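Local coordinates for flagellar hook protein FlgE (PDB 5AY6), which forms the flagellar hook, the flexible universal joint that probably transmits torque from the rotary motor to the filament, at residues G31-T36 and S45-V50. Numbering follows the deposited sequence.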
loop_
_atom_site.group_PDB
_atom_site.type_symbol
_atom_site.label_atom_id
_atom_site.label_comp_id
_atom_site.label_asym_id
_atom_site.label_seq_id
_atom_site.Cartn_x
_atom_site.Cartn_y
_atom_site.Cartn_z
ATOM N N GLY A 31 -15.748 16.190 -12.270
ATOM C CA GLY A 31 -16.521 17.414 -12.386
ATOM C C GLY A 31 -17.907 17.361 -11.773
ATOM O O GLY A 31 -18.644 18.346 -11.814
ATOM N N SER A 32 -18.267 16.214 -11.210
ATOM C CA SER A 32 -19.553 16.068 -10.540
ATOM C C SER A 32 -19.397 15.200 -9.296
ATOM O O SER A 32 -18.507 14.352 -9.240
ATOM C CB SER A 32 -20.591 15.470 -11.489
ATOM O OG SER A 32 -20.287 14.119 -11.781
ATOM N N PRO A 33 -20.250 15.421 -8.285
ATOM C CA PRO A 33 -20.158 14.633 -7.050
ATOM C C PRO A 33 -20.382 13.147 -7.303
ATOM O O PRO A 33 -21.092 12.787 -8.247
ATOM C CB PRO A 33 -21.280 15.206 -6.176
ATOM C CG PRO A 33 -21.549 16.568 -6.738
ATOM C CD PRO A 33 -21.296 16.455 -8.207
ATOM N N SER A 34 -19.771 12.306 -6.475
ATOM C CA SER A 34 -19.982 10.865 -6.531
ATOM C C SER A 34 -21.466 10.531 -6.466
ATOM O O SER A 34 -21.997 9.821 -7.323
ATOM C CB SER A 34 -19.244 10.166 -5.383
ATOM O OG SER A 34 -17.840 10.369 -5.447
ATOM N N LYS A 35 -22.134 11.061 -5.445
ATOM C CA LYS A 35 -23.546 10.776 -5.210
ATOM C C LYS A 35 -24.317 12.082 -5.035
ATOM O O LYS A 35 -23.811 13.035 -4.437
ATOM C CB LYS A 35 -23.720 9.879 -3.978
ATOM C CG LYS A 35 -22.977 8.541 -4.051
ATOM C CD LYS A 35 -23.563 7.629 -5.117
ATOM C CE LYS A 35 -22.700 6.391 -5.315
ATOM N NZ LYS A 35 -23.352 5.394 -6.207
ATOM N N THR A 36 -25.536 12.125 -5.564
ATOM C CA THR A 36 -26.343 13.342 -5.527
ATOM C C THR A 36 -27.660 13.132 -4.789
ATOM O O THR A 36 -28.250 12.050 -4.846
ATOM C CB THR A 36 -26.654 13.858 -6.947
ATOM O OG1 THR A 36 -27.227 12.800 -7.726
ATOM C CG2 THR A 36 -25.388 14.358 -7.629
ATOM N N SER A 45 -30.907 17.007 2.382
ATOM C CA SER A 45 -30.254 16.391 1.227
ATOM C C SER A 45 -28.820 16.882 1.063
ATOM O O SER A 45 -28.509 18.033 1.367
ATOM C CB SER A 45 -31.035 16.679 -0.055
ATOM O OG SER A 45 -30.602 17.901 -0.628
ATOM N N HIS A 46 -27.953 16.003 0.570
ATOM C CA HIS A 46 -26.551 16.344 0.357
ATOM C C HIS A 46 -26.037 15.834 -0.983
ATOM O O HIS A 46 -26.604 14.916 -1.572
ATOM C CB HIS A 46 -25.667 15.762 1.465
ATOM C CG HIS A 46 -26.200 15.956 2.851
ATOM N ND1 HIS A 46 -25.696 16.895 3.713
ATOM C CD2 HIS A 46 -27.184 15.305 3.525
ATOM C CE1 HIS A 46 -26.350 16.831 4.867
ATOM N NE2 HIS A 46 -27.254 15.875 4.772
ATOM N N ASN A 47 -24.950 16.438 -1.449
ATOM C CA ASN A 47 -24.127 15.841 -2.488
ATOM C C ASN A 47 -22.812 15.413 -1.852
ATOM O O ASN A 47 -22.161 16.204 -1.164
ATOM C CB ASN A 47 -23.877 16.815 -3.639
ATOM C CG ASN A 47 -25.154 17.228 -4.347
ATOM O OD1 ASN A 47 -26.140 16.492 -4.361
ATOM N ND2 ASN A 47 -25.139 18.414 -4.940
ATOM N N TYR A 48 -22.430 14.162 -2.066
ATOM C CA TYR A 48 -21.240 13.616 -1.423
ATOM C C TYR A 48 -20.216 13.110 -2.426
ATOM O O TYR A 48 -20.570 12.608 -3.491
ATOM C CB TYR A 48 -21.611 12.464 -0.482
ATOM C CG TYR A 48 -22.295 12.863 0.802
ATOM C CD1 TYR A 48 -21.656 13.677 1.729
ATOM C CD2 TYR A 48 -23.565 12.392 1.109
ATOM C CE1 TYR A 48 -22.271 14.031 2.911
ATOM C CE2 TYR A 48 -24.188 12.739 2.289
ATOM C CZ TYR A 48 -23.537 13.559 3.186
ATOM O OH TYR A 48 -24.154 13.909 4.362
ATOM N N ASP A 49 -18.944 13.234 -2.070
ATOM C CA ASP A 49 -17.893 12.507 -2.764
ATOM C C ASP A 49 -17.571 11.265 -1.951
ATOM O O ASP A 49 -17.505 11.319 -0.720
ATOM C CB ASP A 49 -16.644 13.370 -2.957
ATOM C CG ASP A 49 -16.769 14.324 -4.133
ATOM O OD1 ASP A 49 -17.509 14.000 -5.085
ATOM O OD2 ASP A 49 -16.121 15.391 -4.103
ATOM N N VAL A 50 -17.397 10.142 -2.633
ATOM C CA VAL A 50 -17.035 8.907 -1.957
ATOM C C VAL A 50 -15.661 8.462 -2.433
ATOM O O VAL A 50 -15.441 8.257 -3.625
ATOM C CB VAL A 50 -18.066 7.795 -2.206
ATOM C CG1 VAL A 50 -17.724 6.557 -1.374
ATOM C CG2 VAL A 50 -19.465 8.291 -1.880
#
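Strand 24-39 meets strand 45-53 here as an antiparallel hairpin at the border of the five-stranded sheet in the FlgE third-domain region, and a classic beta bulge interrupts the pairing. Lys35 and Tyr48 form the regular hydrogen-bonded pair: Lys35 N gives a nearly straight bond to Tyr48 O (2.9 Å), and Tyr48 N returns one to Lys35 O (3.0 Å). Ser34 is the extra residue facing Tyr48. Its amide lies near Tyr48 O but at a poor angle, so Ser34 N turns instead to Asp49 OD1 (3.1 Å), which receives it on its anti lone pair. The Ser34 hydroxyl, anti to the carbonyl carbon (chi1 -61°), takes the place of a backbone acceptor: Val50 N points straight at Ser34 OG (2.9 Å, 172°), while the same OG also bonds to Val27 O. An alanine here removes the hydroxyl shared by Val50 N and Val27 O, and would probably loosen the bulge. Around these bonds, Pro33 CG lies against Asn47 CB (3.9 Å), the Lys35 and Val50 side chains cross obliquely, CG against CG2, and Lys35 NZ forms a salt bridge with Glu138 OE2. Asn47 OD1, close over Thr36 CA (3.4 Å), accepts a hydrogen bond from the backbone N of Asn37. Side-chain oxygens thus stand in where the bulge breaks backbone pairing, so the amides of Ser34 and Val50 are still satisfied, by a carboxylate and a hydroxyl, despite the inserted residue.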